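Local coordinates for putative sensory box/GGDEF family protein (Vibrio parahaemolyticus, PDB 3LID) that probably makes cyclic di-GMP from two GTP molecules through its GGDEF domain, the present piece being its extracellular PDC-fold (Cache) sensor domain, at residues Q76-K80 / L170-Y176; S88-R94 / S107-K113; R116-A122 / L152-M156. All coordinates share one frame; numbering follows the deposited sequence.

Overall arrangement
All three contacts involve one seven-stranded antiparallel sheet, and each sends at least one side chain to the same bound phosphate. Interaction 1, buried and centred about 7 Å from the chain's centre, pairs the start of strand 79-86 with the end of strand 163-173, mostly by backbone bonds and apolar packing. Interaction 3 is also buried; it sets helix 117-124 over strand 150-160, the neighbour of strand 163-173, and Leu170 O lies 2.8 Å from Ile154 N between the two contacts. Interaction 2, partly exposed and centred about 22 Å from the chain's centre, ties strand 91-98 to a loop through a charged network. It meets interaction 3 where Lys113 CD packs 3.5 Å from Tyr118 OH.

Interaction 1 (Q76-K80 / L170-Y176); sequences QKLYK and LNVDIEY. With PO4 (phosphate ion), chain C.
Two backbone hydrogen bonds fasten Leu78-Lys80 to Asn171-Asp173: Asp173 N donates to Leu78 O at 2.8 Å, and Lys80 N donates to Asn171 O with an N-H...O angle of 150°. Between them Tyr79 and Val172 form a non-hydrogen-bonded antiparallel pair, CA to CA 4.7 Å. CA-H...O contacts from Val172 to Leu78 O and from Tyr79 to Asn171 O accompany the two bonds.

Apolar contacts follow this register. The CD1-CE1 side of the Tyr79 ring meets Val172 CG2 (CE1 to CG2 3.7 Å) and Leu170 CB, while Leu78 CD1 lies over the centre of one ring face. Leu78 reaches that face with CG held between the backbone N and the carbonyl carbon (chi1 54°). Helix 9-45 packs on Tyr79 as well.

This is the junction in the PDC-fold sheet where strand 163-173 ends and helix 174-181 begins. Asp173 is the N-cap: its OD1 accepts from Tyr176 N at 3.1 Å, with the donor above the carboxylate plane. Tyr176 turns back to touch Lys77 CB with its OH (3.5 Å) and sets one ring face beneath Lys77 O.

The remaining polar contacts lead outward. A water lies 2.8 Å from both Lys77 O and Asp173 OD2 and bridges them, Lys80 NZ pairs with Glu138, and Asn171 ND2 donates to phosphate O3 at 3.0 Å, besides bonding Glu138.

Interaction 2 (S88-R94 / S107-K113); sequences SGTEKVR and SLILRDK. With PO4 (phosphate ion), chain C.
Glu91 and Arg111 meet as a side-on salt bridge. Arg111 NE donates to Glu91 OE1 at 2.7 Å, with the acceptor 3° from the guanidinium plane, and Arg111 NH2 donates to the syn lone pair of Glu91 OE2 at 3.0 Å. The same OE1 also accepts from Arg111 N at 2.7 Å, on its anti side, so one residue grips this oxygen twice, both donors coming from the same face of the carboxylate. Bends at chi2 and chi3 fold the Arg111 chain back to let NE reach the oxygen that its own backbone N holds.

Arg94 lies flat on Arg111: the guanidinium centres are 3.7 Å apart and the planes 13° from parallel. Its extended chain carries NH1 to Ile109 O (2.9 Å), a bond that anchors the edge of the stacked group. Arg94 NE joins the salt-bridge network by charge alone, a long 3.9 Å from Glu91 OE2, which lies well out of its guanidinium plane. Over the opposite face of Arg111, offset toward the rim, sits Lys113 NZ, which donates to phosphate O2 at 2.7 Å.

Backbone bonds position these groups. Lys113 N donates to Gly89 O and Glu91 N to Arg111 O, flanking the single bridge of Thr90 with Asp112; farther along, Ser107 N donates to Arg94 O. The OG of Ser107 accepts from Ile109 N in an ST turn. Leu110 inserts CD2 against Arg94 CB (3.7 Å) and Glu91 CB, an apolar patch beside the charges. Lys92 and Val93 opposite Phe84 make a classic beta bulge in the strand pair 79-86/91-98.

Outside the segments, Arg83 adds a salt bridge to Glu91 OE2 and Asp140 one to Arg111 NH1. The carboxylates of Glu91 and Asp140, together with the phosphate, probably offset part of the positive charge, consistent with two guanidinium groups stacking closely.

Interaction 3 (R116-A122 / L152-M156); sequences REYFKYA and LRILM. With PO4 (phosphate ion), chain C.
Phosphate O4 is gripped from both segments: Arg116 NH1 donates to it at 2.8 Å and Arg153 NH2 at 2.9 Å, while Arg116 NH2 adds a weaker bond. Arg153 uses NE as well, on O3 at 2.6 Å, which sets the ion at the edge of its guanidinium; Tyr118 OH donates to O2 at 2.7 Å. The two guanidinium planes stand 74° apart, and Arg116 NH2 and Arg153 NH2 come to 3.5 Å of each other around the shared anion.

Arg153 CD lies 3.6 Å from the centroid of the Tyr118 ring and 18° off the normal, a CH-pi contact, while Arg116 CB lies over the opposite face, toward its rim. Bent at chi2 and chi3, the Arg116 chain curls round the tyrosine, whose CE2 lies over one face of the Arg116 guanidinium. Glu136 fixes both arginines from outside, its carboxylate pairing with Arg116 NH2 and its carbonyl accepting from Arg153 NH1.

Away from the ion the interface is apolar. Leu155 CD1 meets the ring edge of Tyr121 at CD2, 3.6 Å away, and Ala122 CB; Leu155 CD2 approaches Tyr118.

Lys113, Arg83, Asn171 and the backbone N of Arg139 complete the shell of the phosphate, probably from the crystallisation liquor. Helix 117-122 runs over strand 152-156 at 32°, axes 9.0 Å apart, and the anion lies between helix start and sheet, a position consistent with the ligand pocket of PDC (Cache) sensor domains.

Interaction 1 (Q76-K80 / L170-Y176)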
loop_
_atom_site.group_PDB
_atom_site.type_symbol
_atom_site.label_atom_id
_atom_site.label_comp_id
_atom_site.label_asym_id
_atom_site.label_seq_id
_atom_site.Cartn_x
_atom_site.Cartn_y
_atom_site.Cartn_z
ATOM N N GLN A 76 10.701 10.293 -2.744
ATOM C CA GLN A 76 10.212 9.096 -2.046
ATOM C C GLN A 76 9.450 8.097 -2.949
ATOM O O GLN A 76 9.417 6.916 -2.609
ATOM C CB GLN A 76 9.324 9.510 -0.851
ATOM C CG GLN A 76 10.144 10.149 0.251
ATOM C CD GLN A 76 11.088 9.123 0.888
ATOM O OE1 GLN A 76 12.330 9.212 0.755
ATOM N NE2 GLN A 76 10.534 8.142 1.465
ATOM N N LYS A 77 8.756 8.611 -3.969
ATOM C CA LYS A 77 8.035 7.883 -5.053
ATOM C C LYS A 77 6.750 7.142 -4.587
ATOM O O LYS A 77 5.861 6.926 -5.422
ATOM C CB LYS A 77 8.936 6.889 -5.815
ATOM C CG LYS A 77 10.161 7.641 -6.328
ATOM C CD LYS A 77 11.066 6.615 -7.041
ATOM C CE LYS A 77 12.423 7.201 -7.245
ATOM N NZ LYS A 77 12.370 8.094 -8.374
ATOM N N LEU A 78 6.663 6.778 -3.306
ATOM C CA LEU A 78 5.573 5.939 -2.881
ATOM C C LEU A 78 4.311 6.706 -2.451
ATOM O O LEU A 78 3.300 6.065 -2.116
ATOM C CB LEU A 78 5.984 4.992 -1.717
ATOM C CG LEU A 78 6.611 5.688 -0.490
ATOM C CD1 LEU A 78 5.500 6.083 0.375
ATOM C CD2 LEU A 78 7.526 4.675 0.309
ATOM N N TYR A 79 4.391 8.024 -2.467
ATOM C CA TYR A 79 3.161 8.853 -2.198
ATOM C C TYR A 79 2.505 9.307 -3.480
ATOM O O TYR A 79 3.151 9.959 -4.296
ATOM C CB TYR A 79 3.479 10.077 -1.330
ATOM C CG TYR A 79 4.149 9.699 -0.054
ATOM C CD1 TYR A 79 3.424 9.129 0.978
ATOM C CD2 TYR A 79 5.557 9.855 0.107
ATOM C CE1 TYR A 79 4.032 8.746 2.170
ATOM C CE2 TYR A 79 6.159 9.485 1.308
ATOM C CZ TYR A 79 5.407 8.877 2.297
ATOM O OH TYR A 79 6.004 8.494 3.478
ATOM N N LYS A 80 1.255 8.894 -3.681
ATOM C CA LYS A 80 0.488 9.305 -4.833
ATOM C C LYS A 80 -0.092 10.746 -4.612
ATOM O O LYS A 80 -0.240 11.502 -5.547
ATOM C CB LYS A 80 -0.603 8.274 -5.066
ATOM C CG LYS A 80 -1.326 8.566 -6.372
ATOM C CD LYS A 80 -1.863 7.270 -6.966
ATOM C CE LYS A 80 -2.467 7.516 -8.320
ATOM N NZ LYS A 80 -3.720 8.309 -8.159
ATOM N N LEU A 170 -1.293 11.609 3.803
ATOM C CA LEU A 170 -0.356 11.146 2.772
ATOM C C LEU A 170 -0.920 9.865 2.186
ATOM O O LEU A 170 -1.242 8.976 2.931
ATOM C CB LEU A 170 1.021 10.792 3.463
ATOM C CG LEU A 170 1.457 11.827 4.530
ATOM C CD1 LEU A 170 2.688 11.308 5.268
ATOM C CD2 LEU A 170 1.769 13.126 3.738
ATOM N N ASN A 171 -1.027 9.764 0.892
ATOM C CA ASN A 171 -1.632 8.575 0.266
ATOM C C ASN A 171 -0.476 7.719 -0.206
ATOM O O ASN A 171 0.106 7.982 -1.258
ATOM C CB ASN A 171 -2.528 8.960 -0.919
ATOM C CG ASN A 171 -3.855 9.466 -0.470
ATOM O OD1 ASN A 171 -3.932 10.226 0.526
ATOM N ND2 ASN A 171 -4.921 9.033 -1.143
ATOM N N VAL A 172 -0.258 6.647 0.538
ATOM C CA VAL A 172 0.761 5.622 0.160
ATOM C C VAL A 172 0.166 4.733 -0.922
ATOM O O VAL A 172 -0.938 4.174 -0.787
ATOM C CB VAL A 172 1.196 4.834 1.406
ATOM C CG1 VAL A 172 2.143 3.663 0.948
ATOM C CG2 VAL A 172 1.875 5.786 2.471
ATOM N N ASP A 173 0.859 4.665 -2.030
ATOM C CA ASP A 173 0.343 4.085 -3.274
ATOM C C ASP A 173 0.685 2.557 -3.286
ATOM O O ASP A 173 1.840 2.115 -3.458
ATOM C CB ASP A 173 1.092 4.807 -4.378
ATOM C CG ASP A 173 0.772 4.278 -5.776
ATOM O OD1 ASP A 173 0.081 3.279 -5.938
ATOM O OD2 ASP A 173 1.259 4.897 -6.712
ATOM N N ILE A 174 -0.322 1.751 -2.943
ATOM C CA ILE A 174 -0.104 0.279 -2.897
ATOM C C ILE A 174 0.220 -0.332 -4.267
ATOM O O ILE A 174 1.011 -1.290 -4.364
ATOM C CB ILE A 174 -1.385 -0.371 -2.309
ATOM C CG1 ILE A 174 -1.628 0.115 -0.848
ATOM C CG2 ILE A 174 -1.308 -1.920 -2.324
ATOM C CD1 ILE A 174 -0.443 -0.219 0.173
ATOM N N GLU A 175 -0.273 0.251 -5.359
ATOM C CA GLU A 175 0.114 -0.261 -6.665
ATOM C C GLU A 175 1.610 -0.065 -6.955
ATOM O O GLU A 175 2.279 -0.934 -7.481
ATOM C CB GLU A 175 -0.714 0.471 -7.721
ATOM C CG GLU A 175 -0.300 0.119 -9.177
ATOM C CD GLU A 175 -1.156 0.896 -10.187
ATOM O OE1 GLU A 175 -1.282 2.128 -10.021
ATOM O OE2 GLU A 175 -1.718 0.281 -11.113
ATOM N N TYR A 176 2.122 1.109 -6.603
ATOM C CA TYR A 176 3.551 1.359 -6.756
ATOM C C TYR A 176 4.331 0.340 -5.867
ATOM O O TYR A 176 5.315 -0.261 -6.369
ATOM C CB TYR A 176 3.890 2.780 -6.245
ATOM C CG TYR A 176 5.346 3.005 -6.171
ATOM C CD1 TYR A 176 6.077 3.281 -7.346
ATOM C CD2 TYR A 176 6.023 2.909 -4.922
ATOM C CE1 TYR A 176 7.459 3.428 -7.303
ATOM C CE2 TYR A 176 7.438 3.046 -4.878
ATOM C CZ TYR A 176 8.100 3.314 -6.042
ATOM O OH TYR A 176 9.505 3.432 -5.933
HETATM P P PO4 C . -8.784 10.113 -1.561
HETATM O O1 PO4 C . -8.145 10.558 -2.889
HETATM O O2 PO4 C . -9.534 11.367 -1.091
HETATM O O3 PO4 C . -7.757 9.744 -0.529
HETATM O O4 PO4 C . -9.767 8.971 -1.797
HETATM O O HOH W 1 3.162 6.849 -6.231
#

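Interaction 2 (S88-R94 / S107-K113)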
loop_
_atom_site.group_PDB
_atom_site.type_symbol
_atom_site.label_atom_id
_atom_site.label_comp_id
_atom_site.label_asym_id
_atom_site.label_seq_id
_atom_site.Cartn_x
_atom_site.Cartn_y
_atom_site.Cartn_z
ATOM N N SER A 88 -12.363 21.695 8.486
ATOM C CA SER A 88 -13.659 21.316 7.931
ATOM C C SER A 88 -13.596 20.155 6.957
ATOM O O SER A 88 -14.636 19.655 6.488
ATOM C CB SER A 88 -14.337 22.554 7.265
ATOM O OG SER A 88 -13.678 22.838 6.022
ATOM N N GLY A 89 -12.368 19.686 6.711
ATOM C CA GLY A 89 -12.139 18.577 5.753
ATOM C C GLY A 89 -11.988 18.979 4.295
ATOM O O GLY A 89 -12.008 18.114 3.388
ATOM N N THR A 90 -11.795 20.264 4.033
ATOM C CA THR A 90 -11.612 20.786 2.669
ATOM C C THR A 90 -10.097 20.783 2.332
ATOM O O THR A 90 -9.287 21.256 3.112
ATOM C CB THR A 90 -12.189 22.204 2.510
ATOM O OG1 THR A 90 -13.613 22.085 2.551
ATOM C CG2 THR A 90 -11.871 22.725 1.074
ATOM N N GLU A 91 -9.755 20.218 1.187
ATOM C CA GLU A 91 -8.340 20.218 0.756
ATOM C C GLU A 91 -7.865 21.660 0.558
ATOM O O GLU A 91 -8.555 22.451 -0.138
ATOM C CB GLU A 91 -8.226 19.504 -0.567
ATOM C CG GLU A 91 -8.590 17.960 -0.439
ATOM C CD GLU A 91 -8.668 17.273 -1.766
ATOM O OE1 GLU A 91 -9.124 17.922 -2.749
ATOM O OE2 GLU A 91 -8.258 16.034 -1.838
ATOM N N LYS A 92 -6.719 21.985 1.113
ATOM C CA LYS A 92 -6.153 23.355 0.992
ATOM C C LYS A 92 -4.829 23.256 0.200
ATOM O O LYS A 92 -4.462 24.209 -0.567
ATOM C CB LYS A 92 -5.840 23.938 2.343
ATOM C CG LYS A 92 -7.086 24.067 3.280
ATOM C CD LYS A 92 -8.078 25.029 2.719
ATOM C CE LYS A 92 -7.388 26.343 2.503
ATOM N NZ LYS A 92 -8.409 27.380 2.494
ATOM N N VAL A 93 -4.118 22.124 0.366
ATOM C CA VAL A 93 -2.819 21.958 -0.322
ATOM C C VAL A 93 -2.864 20.556 -0.866
ATOM O O VAL A 93 -3.214 19.625 -0.131
ATOM C CB VAL A 93 -1.602 22.045 0.593
ATOM C CG1 VAL A 93 -0.345 22.035 -0.284
ATOM C CG2 VAL A 93 -1.606 23.410 1.386
ATOM N N ARG A 94 -2.614 20.408 -2.166
ATOM C CA ARG A 94 -2.715 19.057 -2.728
ATOM C C ARG A 94 -1.617 18.857 -3.784
ATOM O O ARG A 94 -1.656 19.484 -4.861
ATOM C CB ARG A 94 -4.084 18.932 -3.417
ATOM C CG ARG A 94 -4.296 17.584 -4.099
ATOM C CD ARG A 94 -5.774 17.388 -4.465
ATOM N NE ARG A 94 -5.954 16.063 -5.036
ATOM C CZ ARG A 94 -6.684 15.781 -6.129
ATOM N NH1 ARG A 94 -7.355 16.726 -6.823
ATOM N NH2 ARG A 94 -6.724 14.498 -6.549
ATOM N N SER A 107 -2.253 20.713 -7.387
ATOM C CA SER A 107 -3.509 20.829 -8.143
ATOM C C SER A 107 -4.380 21.897 -7.540
ATOM O O SER A 107 -4.396 22.058 -6.261
ATOM C CB SER A 107 -4.267 19.483 -8.013
ATOM O OG SER A 107 -5.533 19.466 -8.655
ATOM N N LEU A 108 -5.182 22.518 -8.400
ATOM C CA LEU A 108 -6.147 23.456 -7.885
ATOM C C LEU A 108 -7.508 22.768 -7.799
ATOM O O LEU A 108 -8.531 23.461 -7.448
ATOM C CB LEU A 108 -6.260 24.662 -8.852
ATOM C CG LEU A 108 -5.025 25.558 -8.900
ATOM C CD1 LEU A 108 -5.248 26.528 -10.107
ATOM C CD2 LEU A 108 -4.822 26.312 -7.648
ATOM N N ILE A 109 -7.544 21.444 -7.989
ATOM C CA ILE A 109 -8.831 20.724 -7.923
ATOM C C ILE A 109 -8.931 20.313 -6.425
ATOM O O ILE A 109 -8.295 19.318 -6.024
ATOM C CB ILE A 109 -8.907 19.501 -8.836
ATOM C CG1 ILE A 109 -8.841 19.976 -10.328
ATOM C CG2 ILE A 109 -10.243 18.767 -8.635
ATOM C CD1 ILE A 109 -8.593 18.848 -11.278
ATOM N N LEU A 110 -9.595 21.163 -5.610
ATOM C CA LEU A 110 -9.595 21.026 -4.162
ATOM C C LEU A 110 -11.020 20.694 -3.719
ATOM O O LEU A 110 -11.963 21.409 -4.078
ATOM C CB LEU A 110 -9.114 22.300 -3.518
ATOM C CG LEU A 110 -7.697 22.648 -3.941
ATOM C CD1 LEU A 110 -7.263 23.994 -3.378
ATOM C CD2 LEU A 110 -6.695 21.561 -3.429
ATOM N N ARG A 111 -11.202 19.621 -2.973
ATOM C CA ARG A 111 -12.562 19.132 -2.680
ATOM C C ARG A 111 -12.820 19.051 -1.196
ATOM O O ARG A 111 -11.900 19.034 -0.362
ATOM C CB ARG A 111 -12.704 17.703 -3.189
ATOM C CG ARG A 111 -12.765 17.581 -4.717
ATOM C CD ARG A 111 -11.376 17.399 -5.371
ATOM N NE ARG A 111 -10.366 16.520 -4.720
ATOM C CZ ARG A 111 -10.114 15.233 -4.996
ATOM N NH1 ARG A 111 -10.801 14.543 -5.931
ATOM N NH2 ARG A 111 -9.165 14.632 -4.330
ATOM N N ASP A 112 -14.119 19.034 -0.874
ATOM C CA ASP A 112 -14.517 18.805 0.521
ATOM C C ASP A 112 -14.583 17.292 0.780
ATOM O O ASP A 112 -15.438 16.597 0.217
ATOM C CB ASP A 112 -15.947 19.397 0.643
ATOM C CG ASP A 112 -16.567 19.142 1.965
ATOM O OD1 ASP A 112 -15.997 18.464 2.852
ATOM O OD2 ASP A 112 -17.659 19.707 2.122
ATOM N N LYS A 113 -13.675 16.780 1.644
ATOM C CA LYS A 113 -13.552 15.351 1.927
ATOM C C LYS A 113 -14.218 14.985 3.228
ATOM O O LYS A 113 -14.006 13.899 3.789
ATOM C CB LYS A 113 -12.086 14.972 2.005
ATOM C CG LYS A 113 -11.440 15.082 0.661
ATOM C CD LYS A 113 -11.766 13.852 -0.239
ATOM C CE LYS A 113 -11.269 14.100 -1.652
ATOM N NZ LYS A 113 -11.364 12.819 -2.510
HETATM P P PO4 C . -8.784 10.113 -1.561
HETATM O O1 PO4 C . -8.145 10.558 -2.889
HETATM O O2 PO4 C . -9.534 11.367 -1.091
HETATM O O3 PO4 C . -7.757 9.744 -0.529
HETATM O O4 PO4 C . -9.767 8.971 -1.797
HETATM O O HOH W 2 -15.631 20.672 4.489
HETATM O O HOH W 3 -2.219 22.793 -3.713
#

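Interaction 3 (R116-A122 / L152-M156)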
loop_
_atom_site.group_PDB
_atom_site.type_symbol
_atom_site.label_atom_id
_atom_site.label_comp_id
_atom_site.label_asym_id
_atom_site.label_seq_id
_atom_site.Cartn_x
_atom_site.Cartn_y
_atom_site.Cartn_z
ATOM N N ARG A 116 -15.905 11.514 4.023
ATOM C CA ARG A 116 -15.144 10.280 3.974
ATOM C C ARG A 116 -14.874 9.734 5.352
ATOM O O ARG A 116 -14.545 10.471 6.280
ATOM C CB ARG A 116 -13.811 10.535 3.313
ATOM C CG ARG A 116 -14.001 10.777 1.743
ATOM C CD ARG A 116 -14.571 9.572 0.990
ATOM N NE ARG A 116 -13.567 8.449 0.919
ATOM C CZ ARG A 116 -12.531 8.422 0.067
ATOM N NH1 ARG A 116 -12.293 9.454 -0.805
ATOM N NH2 ARG A 116 -11.665 7.345 0.108
ATOM N N GLU A 117 -14.973 8.401 5.475
ATOM C CA GLU A 117 -14.687 7.833 6.794
ATOM C C GLU A 117 -13.258 8.050 7.272
ATOM O O GLU A 117 -13.008 8.148 8.470
ATOM C CB GLU A 117 -15.063 6.336 6.765
ATOM C CG GLU A 117 -16.602 6.146 6.567
ATOM C CD GLU A 117 -17.464 6.661 7.770
ATOM O OE1 GLU A 117 -16.931 6.906 8.878
ATOM O OE2 GLU A 117 -18.689 6.908 7.596
ATOM N N TYR A 118 -12.307 8.175 6.341
ATOM C CA TYR A 118 -10.934 8.314 6.774
ATOM C C TYR A 118 -10.786 9.674 7.395
ATOM O O TYR A 118 -9.968 9.860 8.302
ATOM C CB TYR A 118 -9.918 8.082 5.614
ATOM C CG TYR A 118 -9.800 9.169 4.548
ATOM C CD1 TYR A 118 -9.188 10.413 4.827
ATOM C CD2 TYR A 118 -10.290 8.945 3.254
ATOM C CE1 TYR A 118 -9.065 11.375 3.824
ATOM C CE2 TYR A 118 -10.157 9.903 2.238
ATOM C CZ TYR A 118 -9.579 11.136 2.562
ATOM O OH TYR A 118 -9.417 12.037 1.548
ATOM N N PHE A 119 -11.605 10.637 6.929
ATOM C CA PHE A 119 -11.563 11.968 7.498
ATOM C C PHE A 119 -12.179 11.996 8.883
ATOM O O PHE A 119 -11.599 12.569 9.817
ATOM C CB PHE A 119 -12.250 13.019 6.612
ATOM C CG PHE A 119 -12.271 14.351 7.278
ATOM C CD1 PHE A 119 -11.101 15.085 7.414
ATOM C CD2 PHE A 119 -13.456 14.824 7.832
ATOM C CE1 PHE A 119 -11.141 16.331 8.050
ATOM C CE2 PHE A 119 -13.484 16.080 8.484
ATOM C CZ PHE A 119 -12.350 16.786 8.579
ATOM N N LYS A 120 -13.325 11.362 9.045
ATOM C CA LYS A 120 -13.907 11.308 10.377
ATOM C C LYS A 120 -12.972 10.601 11.357
ATOM O O LYS A 120 -12.898 10.974 12.533
ATOM C CB LYS A 120 -15.230 10.552 10.263
ATOM C CG LYS A 120 -16.245 11.364 9.366
ATOM C CD LYS A 120 -17.595 10.644 9.200
ATOM C CE LYS A 120 -18.443 11.476 8.256
ATOM N NZ LYS A 120 -19.697 10.738 7.968
ATOM N N TYR A 121 -12.271 9.559 10.894
ATOM C CA TYR A 121 -11.242 8.897 11.746
ATOM C C TYR A 121 -10.107 9.886 12.115
ATOM O O TYR A 121 -9.722 10.055 13.284
ATOM C CB TYR A 121 -10.707 7.648 11.029
ATOM C CG TYR A 121 -9.596 7.012 11.865
ATOM C CD1 TYR A 121 -9.897 6.454 13.101
ATOM C CD2 TYR A 121 -8.285 7.007 11.428
ATOM C CE1 TYR A 121 -8.880 5.866 13.898
ATOM C CE2 TYR A 121 -7.260 6.456 12.220
ATOM C CZ TYR A 121 -7.564 5.882 13.426
ATOM O OH TYR A 121 -6.518 5.374 14.174
ATOM N N ALA A 122 -9.615 10.611 11.107
ATOM C CA ALA A 122 -8.505 11.570 11.390
ATOM C C ALA A 122 -8.976 12.588 12.467
ATOM O O ALA A 122 -8.181 13.010 13.281
ATOM C CB ALA A 122 -8.162 12.338 10.083
ATOM N N LEU A 152 -3.042 3.608 1.154
ATOM C CA LEU A 152 -2.974 3.501 2.597
ATOM C C LEU A 152 -2.700 4.936 3.095
ATOM O O LEU A 152 -1.673 5.538 2.791
ATOM C CB LEU A 152 -1.838 2.522 2.941
ATOM C CG LEU A 152 -1.919 2.014 4.401
ATOM C CD1 LEU A 152 -0.981 0.701 4.585
ATOM C CD2 LEU A 152 -1.573 3.104 5.363
ATOM N N ARG A 153 -3.690 5.521 3.737
ATOM C CA ARG A 153 -3.599 6.989 4.009
ATOM C C ARG A 153 -2.998 7.163 5.406
ATOM O O ARG A 153 -3.533 6.682 6.402
ATOM C CB ARG A 153 -5.035 7.593 3.994
ATOM C CG ARG A 153 -5.543 7.656 2.519
ATOM C CD ARG A 153 -7.093 7.865 2.506
ATOM N NE ARG A 153 -7.601 7.787 1.153
ATOM C CZ ARG A 153 -7.861 6.645 0.535
ATOM N NH1 ARG A 153 -7.613 5.454 1.167
ATOM N NH2 ARG A 153 -8.323 6.680 -0.714
ATOM N N ILE A 154 -1.904 7.910 5.484
ATOM C CA ILE A 154 -1.311 8.288 6.798
ATOM C C ILE A 154 -2.008 9.634 7.200
ATOM O O ILE A 154 -2.171 10.505 6.309
ATOM C CB ILE A 154 0.159 8.556 6.638
ATOM C CG1 ILE A 154 0.833 7.389 5.841
ATOM C CG2 ILE A 154 0.770 8.771 8.020
ATOM C CD1 ILE A 154 0.660 5.998 6.522
ATOM N N LEU A 155 -2.420 9.737 8.450
ATOM C CA LEU A 155 -3.251 10.848 8.931
ATOM C C LEU A 155 -2.607 11.450 10.146
ATOM O O LEU A 155 -2.170 10.736 11.007
ATOM C CB LEU A 155 -4.582 10.267 9.321
ATOM C CG LEU A 155 -5.267 9.464 8.213
ATOM C CD1 LEU A 155 -6.507 8.783 8.835
ATOM C CD2 LEU A 155 -5.780 10.486 7.057
ATOM N N MET A 156 -2.520 12.803 10.190
ATOM C CA MET A 156 -1.891 13.464 11.347
ATOM C C MET A 156 -2.551 14.843 11.489
ATOM O O MET A 156 -2.297 15.739 10.653
ATOM C CB MET A 156 -0.370 13.570 11.073
ATOM C CG MET A 156 0.437 14.234 12.199
ATOM S SD MET A 156 2.096 14.458 11.673
ATOM C CE MET A 156 2.531 15.299 13.156
HETATM P P PO4 C . -8.784 10.113 -1.561
HETATM O O1 PO4 C . -8.145 10.558 -2.889
HETATM O O2 PO4 C . -9.534 11.367 -1.091
HETATM O O3 PO4 C . -7.757 9.744 -0.529
HETATM O O4 PO4 C . -9.767 8.971 -1.797
#